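Local coordinates for Tll1590 protein (Thermosynechococcus elongatus, PDB 6LDQ), which belongs to the glycosyltransferases of the GT-B clan, carrying a glycosyltransferase 4-like domain with an alpha/beta fold built on a mostly parallel sheet, at residues D48-K53 / I71-G76; T173-E178 / T191-C196; P107-N112 / F127-L132; E88-F93 / G117-Q122. All blocks are in the same frame, centred on the assembly; numbering follows the deposited sequence.

Contact 1. Residues D48-K53 / I71-G76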
loop_
_atom_site.group_PDB
_atom_site.type_symbol
_atom_site.label_atom_id
_atom_site.label_comp_id
_atom_site.label_asym_id
_atom_site.label_seq_id
_atom_site.Cartn_x
_atom_site.Cartn_y
_atom_site.Cartn_z
ATOM N N ASP A 48 -4.707 9.695 -1.090
ATOM C CA ASP A 48 -4.275 9.570 -2.478
ATOM C C ASP A 48 -3.908 8.102 -2.708
ATOM O O ASP A 48 -3.003 7.595 -2.049
ATOM C CB ASP A 48 -3.059 10.463 -2.764
ATOM C CG ASP A 48 -3.412 11.979 -2.841
ATOM O OD1 ASP A 48 -4.573 12.298 -3.136
ATOM O OD2 ASP A 48 -2.512 12.815 -2.623
ATOM N N MET A 49 -4.611 7.434 -3.622
ATOM C CA MET A 49 -4.339 6.050 -3.995
ATOM C C MET A 49 -3.642 6.032 -5.351
ATOM O O MET A 49 -4.085 6.714 -6.279
ATOM C CB MET A 49 -5.640 5.243 -4.059
ATOM C CG MET A 49 -6.320 5.002 -2.707
ATOM S SD MET A 49 -8.048 4.535 -2.932
ATOM C CE MET A 49 -8.698 6.160 -3.315
ATOM N N PHE A 50 -2.554 5.266 -5.463
ATOM C CA PHE A 50 -1.752 5.208 -6.683
ATOM C C PHE A 50 -1.789 3.794 -7.257
ATOM O O PHE A 50 -1.579 2.810 -6.526
ATOM C CB PHE A 50 -0.291 5.624 -6.429
ATOM C CG PHE A 50 -0.126 7.044 -5.928
ATOM C CD1 PHE A 50 -0.383 7.374 -4.591
ATOM C CD2 PHE A 50 0.286 8.051 -6.793
ATOM C CE1 PHE A 50 -0.229 8.697 -4.146
ATOM C CE2 PHE A 50 0.437 9.369 -6.349
ATOM C CZ PHE A 50 0.177 9.687 -5.021
ATOM N N THR A 51 -2.081 3.700 -8.552
ATOM C CA THR A 51 -1.973 2.467 -9.308
ATOM C C THR A 51 -1.326 2.820 -10.643
ATOM O O THR A 51 -1.102 3.997 -10.958
ATOM C CB THR A 51 -3.353 1.780 -9.462
ATOM O OG1 THR A 51 -3.201 0.497 -10.109
ATOM C CG2 THR A 51 -4.348 2.657 -10.242
ATOM N N ARG A 52 -0.963 1.795 -11.414
ATOM C CA ARG A 52 -0.345 2.041 -12.702
ATOM C C ARG A 52 -1.402 2.319 -13.763
ATOM O O ARG A 52 -2.546 1.856 -13.677
ATOM C CB ARG A 52 0.530 0.847 -13.135
ATOM C CG ARG A 52 -0.252 -0.444 -13.409
ATOM C CD ARG A 52 0.721 -1.607 -13.760
ATOM N NE ARG A 52 1.739 -1.126 -14.681
ATOM C CZ ARG A 52 1.683 -1.310 -15.996
ATOM N NH1 ARG A 52 0.682 -2.008 -16.508
ATOM N NH2 ARG A 52 2.627 -0.807 -16.792
ATOM N N LYS A 53 -1.007 3.094 -14.770
ATOM C CA LYS A 53 -1.808 3.227 -15.976
ATOM C C LYS A 53 -1.722 1.956 -16.803
ATOM O O LYS A 53 -0.657 1.345 -16.913
ATOM C CB LYS A 53 -1.312 4.389 -16.821
ATOM C CG LYS A 53 -1.818 5.720 -16.417
ATOM C CD LYS A 53 -1.467 6.722 -17.489
ATOM C CE LYS A 53 -2.104 8.068 -17.204
ATOM N NZ LYS A 53 -1.521 9.128 -18.082
ATOM N N ILE A 71 -4.730 8.182 -8.394
ATOM C CA ILE A 71 -3.739 8.711 -9.325
ATOM C C ILE A 71 -3.161 7.541 -10.119
ATOM O O ILE A 71 -2.712 6.542 -9.534
ATOM C CB ILE A 71 -2.645 9.489 -8.571
ATOM C CG1 ILE A 71 -3.197 10.843 -8.089
ATOM C CG2 ILE A 71 -1.440 9.690 -9.455
ATOM C CD1 ILE A 71 -2.539 11.377 -6.824
ATOM N N ARG A 72 -3.212 7.635 -11.445
ATOM C CA ARG A 72 -2.698 6.574 -12.309
ATOM C C ARG A 72 -1.364 7.022 -12.889
ATOM O O ARG A 72 -1.283 8.058 -13.564
ATOM C CB ARG A 72 -3.701 6.217 -13.405
ATOM C CG ARG A 72 -4.994 5.666 -12.839
ATOM C CD ARG A 72 -6.054 5.418 -13.887
ATOM N NE ARG A 72 -5.763 4.232 -14.681
ATOM C CZ ARG A 72 -6.051 2.991 -14.307
ATOM N NH1 ARG A 72 -6.642 2.774 -13.141
ATOM N NH2 ARG A 72 -5.738 1.969 -15.101
ATOM N N LEU A 73 -0.317 6.263 -12.605
ATOM C CA LEU A 73 1.024 6.676 -12.955
ATOM C C LEU A 73 1.467 5.899 -14.181
ATOM O O LEU A 73 1.205 4.699 -14.293
ATOM C CB LEU A 73 2.002 6.440 -11.805
ATOM C CG LEU A 73 1.699 7.082 -10.443
ATOM C CD1 LEU A 73 2.546 6.420 -9.373
ATOM C CD2 LEU A 73 1.961 8.590 -10.480
ATOM N N GLN A 74 2.096 6.599 -15.115
ATOM C CA GLN A 74 2.733 5.905 -16.224
ATOM C C GLN A 74 3.986 5.230 -15.685
ATOM O O GLN A 74 4.914 5.894 -15.213
ATOM C CB GLN A 74 3.049 6.864 -17.363
ATOM C CG GLN A 74 3.700 6.162 -18.547
ATOM C CD GLN A 74 3.689 7.002 -19.816
ATOM O OE1 GLN A 74 3.097 8.087 -19.860
ATOM N NE2 GLN A 74 4.351 6.502 -20.857
ATOM N N ALA A 75 3.992 3.899 -15.699
ATOM C CA ALA A 75 5.122 3.161 -15.144
ATOM C C ALA A 75 5.189 1.820 -15.876
ATOM O O ALA A 75 4.527 0.853 -15.494
ATOM C CB ALA A 75 4.976 2.987 -13.644
ATOM N N GLY A 76 5.985 1.782 -16.942
ATOM C CA GLY A 76 5.986 0.648 -17.828
ATOM C C GLY A 76 4.888 0.777 -18.861
ATOM O O GLY A 76 4.157 1.774 -18.907
HETATM O O HOH W 1 3.761 -0.485 -13.167
HETATM O O HOH W 2 1.993 2.638 -17.275
#
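T51 and I71 join their backbones by T51 N to I71 O (3.1 Å), and M49 O accepts from I71 N at 2.7 Å. T51 O takes L73 N and L73 O takes K53 N, so T51 bonds on both sides of its partner R72. R52 NH2 donates almost straight (169°) to A75 O at 2.8 Å, in the guanidinium plane; a water joins R52 NE to the same oxygen, and NH2 and NH1 also reach P77 O and T79 O. Arginine suits this place, its N-H groups serving several carbonyls. A second water links K53 O, A75 N and G76 O. D60 and D58 meet the charges of K53 and R72, R69 and Y106 hold the D48 carboxylate, and T51 OG1 bonds to S12 O. On the opposite face F50 and I71 lie side by side, F50 CD2 touching I71 CG2 at 3.6 Å, beneath Y100 of helix 90-104. Such parallel pairing, with apolar residues under a helix, is typical of a Rossmann-like alpha/beta domain.

Contact 2. Residues T173-E178 / T191-C196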
loop_
_atom_site.group_PDB
_atom_site.type_symbol
_atom_site.label_atom_id
_atom_site.label_comp_id
_atom_site.label_asym_id
_atom_site.label_seq_id
_atom_site.Cartn_x
_atom_site.Cartn_y
_atom_site.Cartn_z
ATOM N N THR A 173 -5.109 -10.861 6.106
ATOM C CA THR A 173 -6.559 -10.818 5.941
ATOM C C THR A 173 -7.257 -12.089 6.401
ATOM O O THR A 173 -8.483 -12.164 6.324
ATOM C CB THR A 173 -6.935 -10.511 4.481
ATOM O OG1 THR A 173 -6.650 -11.636 3.649
ATOM C CG2 THR A 173 -6.164 -9.305 3.968
ATOM N N SER A 174 -6.518 -13.081 6.891
ATOM C CA SER A 174 -7.132 -14.277 7.449
ATOM C C SER A 174 -6.084 -15.007 8.266
ATOM O O SER A 174 -4.884 -14.847 8.012
ATOM C CB SER A 174 -7.680 -15.196 6.349
ATOM O OG SER A 174 -6.644 -15.634 5.491
ATOM N N PRO A 175 -6.491 -15.793 9.259
ATOM C CA PRO A 175 -5.497 -16.594 9.982
ATOM C C PRO A 175 -4.717 -17.516 9.071
ATOM O O PRO A 175 -3.520 -17.725 9.295
ATOM C CB PRO A 175 -6.357 -17.367 10.986
ATOM C CG PRO A 175 -7.499 -16.427 11.241
ATOM C CD PRO A 175 -7.824 -15.900 9.879
ATOM N N GLN A 176 -5.357 -18.046 8.029
ATOM C CA GLN A 176 -4.681 -19.011 7.169
ATOM C C GLN A 176 -3.493 -18.370 6.465
ATOM O O GLN A 176 -2.418 -18.975 6.367
ATOM C CB GLN A 176 -5.684 -19.602 6.177
ATOM C CG GLN A 176 -5.125 -20.626 5.208
ATOM C CD GLN A 176 -4.225 -21.657 5.878
ATOM O OE1 GLN A 176 -4.537 -22.185 6.953
ATOM N NE2 GLN A 176 -3.082 -21.924 5.252
ATOM N N GLU A 177 -3.645 -17.120 6.008
ATOM C CA GLU A 177 -2.513 -16.436 5.383
ATOM C C GLU A 177 -1.465 -16.022 6.414
ATOM O O GLU A 177 -0.267 -16.026 6.108
ATOM C CB GLU A 177 -3.015 -15.241 4.561
ATOM C CG GLU A 177 -4.090 -15.672 3.551
ATOM C CD GLU A 177 -4.233 -14.770 2.320
ATOM O OE1 GLU A 177 -3.847 -13.576 2.347
ATOM O OE2 GLU A 177 -4.771 -15.272 1.306
ATOM N N GLU A 178 -1.882 -15.683 7.643
ATOM C CA GLU A 178 -0.910 -15.510 8.723
ATOM C C GLU A 178 -0.147 -16.802 8.982
ATOM O O GLU A 178 1.060 -16.784 9.260
ATOM C CB GLU A 178 -1.615 -15.063 10.011
ATOM C CG GLU A 178 -0.847 -14.012 10.797
ATOM C CD GLU A 178 0.252 -14.629 11.608
ATOM O OE1 GLU A 178 0.165 -15.840 11.851
ATOM O OE2 GLU A 178 1.194 -13.916 12.014
ATOM N N THR A 191 2.425 -8.443 12.605
ATOM C CA THR A 191 1.244 -8.675 11.790
ATOM C C THR A 191 -0.007 -8.353 12.599
ATOM O O THR A 191 -0.042 -8.544 13.817
ATOM C CB THR A 191 1.186 -10.122 11.277
ATOM O OG1 THR A 191 1.534 -11.031 12.336
ATOM C CG2 THR A 191 2.166 -10.329 10.093
ATOM N N ARG A 192 -1.036 -7.864 11.913
ATOM C CA ARG A 192 -2.324 -7.589 12.537
ATOM C C ARG A 192 -3.422 -8.131 11.641
ATOM O O ARG A 192 -3.314 -8.054 10.415
ATOM C CB ARG A 192 -2.527 -6.087 12.762
ATOM C CG ARG A 192 -1.552 -5.490 13.745
ATOM C CD ARG A 192 -2.147 -5.460 15.145
ATOM N NE ARG A 192 -1.108 -5.511 16.171
ATOM C CZ ARG A 192 -1.341 -5.387 17.474
ATOM N NH1 ARG A 192 -2.583 -5.199 17.918
ATOM N NH2 ARG A 192 -0.332 -5.447 18.333
ATOM N N LEU A 193 -4.479 -8.661 12.257
ATOM C CA LEU A 193 -5.580 -9.282 11.528
ATOM C C LEU A 193 -6.617 -8.225 11.202
ATOM O O LEU A 193 -7.268 -7.694 12.106
ATOM C CB LEU A 193 -6.220 -10.408 12.335
ATOM C CG LEU A 193 -7.318 -11.166 11.596
ATOM C CD1 LEU A 193 -6.733 -11.881 10.356
ATOM C CD2 LEU A 193 -7.984 -12.181 12.513
ATOM N N ILE A 194 -6.781 -7.932 9.920
ATOM C CA ILE A 194 -7.908 -7.154 9.425
ATOM C C ILE A 194 -8.596 -7.973 8.342
ATOM O O ILE A 194 -8.124 -8.041 7.205
ATOM C CB ILE A 194 -7.467 -5.779 8.897
ATOM C CG1 ILE A 194 -6.497 -5.113 9.874
ATOM C CG2 ILE A 194 -8.683 -4.892 8.642
ATOM C CD1 ILE A 194 -7.101 -4.746 11.210
ATOM N N PRO A 195 -9.706 -8.627 8.666
ATOM C CA PRO A 195 -10.185 -9.732 7.834
ATOM C C PRO A 195 -10.822 -9.264 6.538
ATOM O O PRO A 195 -11.430 -8.195 6.458
ATOM C CB PRO A 195 -11.215 -10.433 8.729
ATOM C CG PRO A 195 -11.044 -9.822 10.104
ATOM C CD PRO A 195 -10.531 -8.449 9.874
ATOM N N CYS A 196 -10.635 -10.089 5.508
ATOM C CA CYS A 196 -11.359 -9.944 4.253
ATOM C C CYS A 196 -12.852 -9.801 4.515
ATOM O O CYS A 196 -13.414 -10.500 5.362
ATOM C CB CYS A 196 -11.092 -11.162 3.365
ATOM S SG CYS A 196 -12.207 -11.337 1.955
#
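The beta-alpha-beta unit of strand 169-172, helix 175-185 and strand 191-193 is joined here at both ends of the segments, T173 meeting C196 and E178 meeting T191. C196 N donates to T173 O at 3.1 Å, in the carbonyl plane and on a lone pair, while P195 CA brings a C-H to the same oxygen (3.3 Å). The donor is the residue after P195, as parallel pairing requires, and proline's lack of an N-H is no loss to this bond. In return, T173 CA brings a C-H to I194 O (3.4 Å).

Between these ends, S174 is the N-cap of the helix: its OG accepts a weak bond from E177 N, a task serine's short hydroxyl suits, and P175 takes the first turn, where a missing N-H costs nothing. L193 lies against this helix start. Its CG stands anti to the backbone N (chi1 -176°), and its CD1 reaches S174 N at 3.7 Å and P175 CD at 4.2 Å. I194 faces the other way, onto helix 200-216.

One turn further along, E178 OE2 accepts from T191 OG1 at 2.9 Å with its anti lone pair. T191 OG1 sits between the backbone N and the carbonyl carbon (chi1 43°), which turns the hydroxyl to the glutamate. The same carboxylate oxygen forms a salt bridge with R182 NE, which probably favours the charged form of the glutamate, and R182 NH2 reaches T191 OG1 weakly.

Contact 3. Residues P107-N112 / F127-L132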
loop_
_atom_site.group_PDB
_atom_site.type_symbol
_atom_site.label_atom_id
_atom_site.label_comp_id
_atom_site.label_asym_id
_atom_site.label_seq_id
_atom_site.Cartn_x
_atom_site.Cartn_y
_atom_site.Cartn_z
ATOM N N PRO A 107 3.062 11.348 5.347
ATOM C CA PRO A 107 3.631 10.760 6.574
ATOM C C PRO A 107 3.321 9.288 6.744
ATOM O O PRO A 107 3.937 8.634 7.590
ATOM C CB PRO A 107 2.976 11.582 7.705
ATOM C CG PRO A 107 1.746 12.210 7.076
ATOM C CD PRO A 107 2.166 12.489 5.654
ATOM N N LEU A 108 2.335 8.772 6.038
ATOM C CA LEU A 108 1.990 7.363 6.095
ATOM C C LEU A 108 1.789 6.898 4.667
ATOM O O LEU A 108 1.178 7.596 3.847
ATOM C CB LEU A 108 0.725 7.110 6.927
ATOM C CG LEU A 108 0.208 5.690 7.178
ATOM C CD1 LEU A 108 -0.436 5.641 8.580
ATOM C CD2 LEU A 108 -0.816 5.299 6.122
ATOM N N ILE A 109 2.343 5.739 4.363
ATOM C CA ILE A 109 2.163 5.109 3.069
ATOM C C ILE A 109 1.769 3.667 3.330
ATOM O O ILE A 109 2.468 2.967 4.065
ATOM C CB ILE A 109 3.441 5.177 2.212
ATOM C CG1 ILE A 109 3.889 6.633 2.009
ATOM C CG2 ILE A 109 3.192 4.505 0.883
ATOM C CD1 ILE A 109 4.969 6.786 0.915
ATOM N N HIS A 110 0.659 3.230 2.737
ATOM C CA HIS A 110 0.110 1.892 2.962
ATOM C C HIS A 110 0.132 1.148 1.633
ATOM O O HIS A 110 -0.622 1.484 0.718
ATOM C CB HIS A 110 -1.303 1.970 3.553
ATOM C CG HIS A 110 -1.915 0.634 3.865
ATOM N ND1 HIS A 110 -3.162 0.508 4.446
ATOM C CD2 HIS A 110 -1.464 -0.630 3.662
ATOM C CE1 HIS A 110 -3.447 -0.776 4.595
ATOM N NE2 HIS A 110 -2.432 -1.487 4.133
ATOM N N THR A 111 0.995 0.136 1.539
ATOM C CA THR A 111 1.261 -0.612 0.319
ATOM C C THR A 111 0.447 -1.902 0.291
ATOM O O THR A 111 0.132 -2.474 1.338
ATOM C CB THR A 111 2.757 -0.922 0.225
ATOM O OG1 THR A 111 3.216 -1.501 1.449
ATOM C CG2 THR A 111 3.512 0.363 0.015
ATOM N N ASN A 112 0.072 -2.335 -0.914
ATOM C CA ASN A 112 -0.818 -3.475 -1.098
ATOM C C ASN A 112 -0.167 -4.520 -1.995
ATOM O O ASN A 112 0.184 -4.218 -3.137
ATOM C CB ASN A 112 -2.137 -3.076 -1.734
ATOM C CG ASN A 112 -3.159 -4.193 -1.672
ATOM O OD1 ASN A 112 -3.545 -4.641 -0.587
ATOM N ND2 ASN A 112 -3.609 -4.645 -2.831
ATOM N N PHE A 127 13.281 7.731 2.899
ATOM C CA PHE A 127 12.457 8.665 3.645
ATOM C C PHE A 127 11.998 8.044 4.956
ATOM O O PHE A 127 12.071 6.824 5.157
ATOM C CB PHE A 127 11.250 9.091 2.816
ATOM C CG PHE A 127 11.613 9.674 1.485
ATOM C CD1 PHE A 127 12.269 10.896 1.411
ATOM C CD2 PHE A 127 11.292 9.012 0.312
ATOM C CE1 PHE A 127 12.605 11.445 0.189
ATOM C CE2 PHE A 127 11.609 9.554 -0.909
ATOM C CZ PHE A 127 12.272 10.782 -0.975
ATOM N N ASN A 128 11.534 8.918 5.851
ATOM C CA ASN A 128 10.980 8.549 7.152
ATOM C C ASN A 128 9.470 8.732 7.099
ATOM O O ASN A 128 8.975 9.860 7.138
ATOM C CB ASN A 128 11.577 9.399 8.277
ATOM C CG ASN A 128 13.035 9.075 8.542
ATOM O OD1 ASN A 128 13.482 7.946 8.329
ATOM N ND2 ASN A 128 13.791 10.071 8.996
ATOM N N PHE A 129 8.745 7.623 7.018
ATOM C CA PHE A 129 7.294 7.631 7.057
ATOM C C PHE A 129 6.817 6.383 7.785
ATOM O O PHE A 129 7.571 5.422 7.973
ATOM C CB PHE A 129 6.685 7.714 5.643
ATOM C CG PHE A 129 7.130 6.613 4.706
ATOM C CD1 PHE A 129 8.275 6.754 3.944
ATOM C CD2 PHE A 129 6.387 5.448 4.575
ATOM C CE1 PHE A 129 8.699 5.732 3.069
ATOM C CE2 PHE A 129 6.789 4.436 3.697
ATOM C CZ PHE A 129 7.954 4.585 2.939
ATOM N N GLN A 130 5.557 6.413 8.218
ATOM C CA GLN A 130 4.925 5.226 8.779
ATOM C C GLN A 130 4.496 4.335 7.627
ATOM O O GLN A 130 3.692 4.750 6.791
ATOM C CB GLN A 130 3.725 5.603 9.646
ATOM C CG GLN A 130 4.016 6.681 10.678
ATOM C CD GLN A 130 5.208 6.346 11.547
ATOM O OE1 GLN A 130 5.314 5.235 12.065
ATOM N NE2 GLN A 130 6.121 7.303 11.700
ATOM N N TRP A 131 5.029 3.115 7.574
ATOM C CA TRP A 131 4.813 2.222 6.442
ATOM C C TRP A 131 3.995 1.023 6.907
ATOM O O TRP A 131 4.455 0.238 7.744
ATOM C CB TRP A 131 6.149 1.781 5.838
ATOM C CG TRP A 131 6.035 0.807 4.701
ATOM C CD1 TRP A 131 4.981 0.656 3.846
ATOM C CD2 TRP A 131 7.027 -0.142 4.286
ATOM N NE1 TRP A 131 5.249 -0.340 2.934
ATOM C CE2 TRP A 131 6.502 -0.841 3.181
ATOM C CE3 TRP A 131 8.308 -0.471 4.743
ATOM C CZ2 TRP A 131 7.214 -1.852 2.525
ATOM C CZ3 TRP A 131 9.007 -1.498 4.092
ATOM C CH2 TRP A 131 8.450 -2.165 3.009
ATOM N N LEU A 132 2.782 0.895 6.382
ATOM C CA LEU A 132 1.970 -0.286 6.625
ATOM C C LEU A 132 1.844 -1.074 5.336
ATOM O O LEU A 132 1.770 -0.503 4.249
ATOM C CB LEU A 132 0.569 0.058 7.118
ATOM C CG LEU A 132 0.516 0.708 8.491
ATOM C CD1 LEU A 132 0.445 2.201 8.259
ATOM C CD2 LEU A 132 -0.662 0.189 9.309
HETATM O O HOH W 3 5.778 9.870 9.663
#
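F129 spreads its ring beneath I109, whose CD1 stands over the centre of one face, 4.1 Å from the centroid and 9° off the normal. F129 CG lies between the backbone N and the carbonyl carbon (chi1 56°), which starts the side chain toward I109. A flat aromatic residue suits the end of a branched aliphatic chain, and L123 and R124 of helix 113-126 also touch the F129 side chain.

Q130 begins the strand. Its N donates to P107 O at 2.8 Å and its O accepts from I109 N, while a water links Q130 NE2 to P107 O, which thereby receives two donors. This parallel pairing joins the two strands of a beta-alpha-beta unit whose connection is helix 113-126, a building block of Rossmann-like domains.

W131 lies on the same side of the sheet as I109, toward that helix. The indole NE1 gives its hydrogen to T111 OG1 at 2.8 Å (158°), the hydroxyl lying near the ring plane; H133 ND1 is a further partner of that hydroxyl. Tryptophan thus fills an apolar layer and still has its one polar atom satisfied.

L132 turns to the opposite side. Its N donates to I109 O at 3.1 Å and its O accepts from T111 N. L132 CB lies over a face of the H110 ring, offset toward the rim, and its CD1 meets L108 CD1 at 3.6 Å, close to helix 200-216. H110 NE2 and ND1 are hydrogen-bonded to T134 OG1 and Y211 OH, respectively.

Contact 4. Residues E88-F93 / G117-Q122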
loop_
_atom_site.group_PDB
_atom_site.type_symbol
_atom_site.label_atom_id
_atom_site.label_comp_id
_atom_site.label_asym_id
_atom_site.label_seq_id
_atom_site.Cartn_x
_atom_site.Cartn_y
_atom_site.Cartn_z
ATOM N N GLU A 88 9.392 -5.886 -13.025
ATOM C CA GLU A 88 10.379 -5.092 -13.752
ATOM C C GLU A 88 9.919 -3.660 -14.028
ATOM O O GLU A 88 10.727 -2.867 -14.527
ATOM C CB GLU A 88 10.753 -5.778 -15.077
ATOM C CG GLU A 88 9.762 -5.583 -16.229
ATOM C CD GLU A 88 10.075 -6.474 -17.431
ATOM O OE1 GLU A 88 11.176 -7.059 -17.465
ATOM O OE2 GLU A 88 9.223 -6.595 -18.340
ATOM N N THR A 89 8.655 -3.321 -13.723
ATOM C CA THR A 89 8.096 -1.991 -13.941
ATOM C C THR A 89 8.225 -1.077 -12.727
ATOM O O THR A 89 8.006 0.138 -12.863
ATOM C CB THR A 89 6.604 -2.075 -14.320
ATOM O OG1 THR A 89 5.813 -2.336 -13.149
ATOM C CG2 THR A 89 6.366 -3.192 -15.319
ATOM N N LEU A 90 8.615 -1.624 -11.572
ATOM C CA LEU A 90 8.554 -1.007 -10.251
ATOM C C LEU A 90 9.533 0.155 -10.071
ATOM O O LEU A 90 9.146 1.164 -9.460
ATOM C CB LEU A 90 8.759 -2.074 -9.163
ATOM C CG LEU A 90 7.678 -3.166 -9.167
ATOM C CD1 LEU A 90 7.659 -3.980 -7.863
ATOM C CD2 LEU A 90 6.286 -2.550 -9.428
ATOM N N PRO A 91 10.777 0.084 -10.578
ATOM C CA PRO A 91 11.634 1.281 -10.535
ATOM C C PRO A 91 11.016 2.493 -11.217
ATOM O O PRO A 91 11.252 3.626 -10.776
ATOM C CB PRO A 91 12.913 0.830 -11.262
ATOM C CG PRO A 91 12.980 -0.631 -11.007
ATOM C CD PRO A 91 11.544 -1.108 -11.007
ATOM N N LYS A 92 10.245 2.283 -12.286
ATOM C CA LYS A 92 9.554 3.392 -12.924
ATOM C C LYS A 92 8.387 3.864 -12.066
ATOM O O LYS A 92 8.125 5.072 -11.977
ATOM C CB LYS A 92 9.070 2.994 -14.319
ATOM C CG LYS A 92 10.185 2.544 -15.276
ATOM C CD LYS A 92 9.628 1.842 -16.512
ATOM C CE LYS A 92 10.420 2.212 -17.758
ATOM N NZ LYS A 92 10.027 1.399 -18.956
ATOM N N PHE A 93 7.674 2.922 -11.432
ATOM C CA PHE A 93 6.583 3.300 -10.527
ATOM C C PHE A 93 7.107 4.095 -9.346
ATOM O O PHE A 93 6.459 5.050 -8.889
ATOM C CB PHE A 93 5.822 2.063 -10.056
ATOM C CG PHE A 93 4.488 2.367 -9.427
ATOM C CD1 PHE A 93 4.412 2.818 -8.122
ATOM C CD2 PHE A 93 3.320 2.178 -10.135
ATOM C CE1 PHE A 93 3.182 3.104 -7.537
ATOM C CE2 PHE A 93 2.087 2.453 -9.565
ATOM C CZ PHE A 93 2.018 2.910 -8.265
ATOM N N GLY A 117 4.828 -3.449 -2.181
ATOM C CA GLY A 117 5.674 -3.399 -1.001
ATOM C C GLY A 117 7.133 -3.156 -1.302
ATOM O O GLY A 117 7.828 -2.490 -0.533
ATOM N N TRP A 118 7.633 -3.741 -2.399
ATOM C CA TRP A 118 8.936 -3.354 -2.927
ATOM C C TRP A 118 9.026 -1.834 -3.089
ATOM O O TRP A 118 10.020 -1.200 -2.710
ATOM C CB TRP A 118 9.152 -4.056 -4.270
ATOM C CG TRP A 118 10.568 -4.022 -4.727
ATOM C CD1 TRP A 118 11.560 -4.912 -4.403
ATOM C CD2 TRP A 118 11.166 -3.035 -5.563
ATOM N NE1 TRP A 118 12.738 -4.535 -5.009
ATOM C CE2 TRP A 118 12.522 -3.383 -5.719
ATOM C CE3 TRP A 118 10.687 -1.877 -6.186
ATOM C CZ2 TRP A 118 13.408 -2.625 -6.493
ATOM C CZ3 TRP A 118 11.568 -1.122 -6.963
ATOM C CH2 TRP A 118 12.914 -1.508 -7.116
ATOM N N VAL A 119 7.990 -1.239 -3.657
ATOM C CA VAL A 119 7.975 0.220 -3.786
ATOM C C VAL A 119 8.072 0.854 -2.401
ATOM O O VAL A 119 8.891 1.751 -2.162
ATOM C CB VAL A 119 6.719 0.674 -4.553
ATOM C CG1 VAL A 119 6.552 2.200 -4.496
ATOM C CG2 VAL A 119 6.759 0.183 -6.008
ATOM N N GLY A 120 7.277 0.350 -1.452
ATOM C CA GLY A 120 7.361 0.864 -0.091
ATOM C C GLY A 120 8.735 0.662 0.517
ATOM O O GLY A 120 9.293 1.568 1.140
ATOM N N TRP A 121 9.315 -0.526 0.310
ATOM C CA TRP A 121 10.656 -0.806 0.802
ATOM C C TRP A 121 11.689 0.174 0.241
ATOM O O TRP A 121 12.551 0.668 0.977
ATOM C CB TRP A 121 11.018 -2.245 0.438
ATOM C CG TRP A 121 12.383 -2.633 0.791
ATOM C CD1 TRP A 121 12.990 -2.515 2.004
ATOM C CD2 TRP A 121 13.335 -3.229 -0.085
ATOM N NE1 TRP A 121 14.274 -3.011 1.936
ATOM C CE2 TRP A 121 14.509 -3.453 0.661
ATOM C CE3 TRP A 121 13.308 -3.591 -1.432
ATOM C CZ2 TRP A 121 15.650 -4.017 0.102
ATOM C CZ3 TRP A 121 14.444 -4.154 -1.988
ATOM C CH2 TRP A 121 15.596 -4.365 -1.218
ATOM N N GLN A 122 11.649 0.430 -1.072
ATOM C CA GLN A 122 12.577 1.394 -1.664
ATOM C C GLN A 122 12.356 2.795 -1.089
ATOM O O GLN A 122 13.316 3.522 -0.783
ATOM C CB GLN A 122 12.410 1.412 -3.185
ATOM C CG GLN A 122 13.065 0.231 -3.876
ATOM C CD GLN A 122 14.559 0.370 -3.854
ATOM O OE1 GLN A 122 15.082 1.450 -4.126
ATOM N NE2 GLN A 122 15.258 -0.704 -3.517
#
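T89 O receives F93 N at 3.1 Å and, weakly, K92 N, and this pair of bonds sets the helical turn from which L90 and F93 reach across to W118 and V119. No hydrogen bond crosses between the segments, and the contact is made by carbon surfaces.

Its centre is L90 against W118. L90 CB lies 3.6 Å from W118 CE3, approaching the six-membered ring obliquely, and L90 CD1 touches W118 CB at 3.9 Å. W118 CG is anti to the backbone N (chi1 -165°), leading away from its own helix toward L90 and P91. There the far rim of the indole meets P91, with CH2 4.0 Å from P91 CG, the two side chains crossing at about a right angle. Proline is well tolerated near the start of a helix, and its compact ring offers an apolar surface. Q122 CG, one turn on in the same helix, lies over a face of the W118 ring, and F87 meets that ring edge-to-face.

Deeper in, F93 CD1 touches V119 CG2 at 4.1 Å. The branched valine offers CG2 to both residues, 4.4 Å from L90 CB as well, and V94 of helix 90-104 also covers V119. Neighbouring helices meeting through apolar residues, on one face of a mostly parallel sheet, are characteristic of the Rossmann-like domains of GT-B proteins.

Contacts 1, 2 and 3 reach the same sheet at different points. Contact 3 is buried near its middle, contact 1 is partly buried toward one side, and contact 2 lies on the surface at the outermost strand, 191-193. Contacts 1 and 3 both pair parallel strands, but salt bridges and waters mark the first, whereas ring faces and a buried indole bond mark the second. Contact 2 depends on one backbone bond and a carboxylate. Contact 4, with no bond between its segments, joins the covering helices: F93 touches T51 and R52 of contact 1, and G120 leaves room for the indole of W131 of contact 3, which also lies against G117 O.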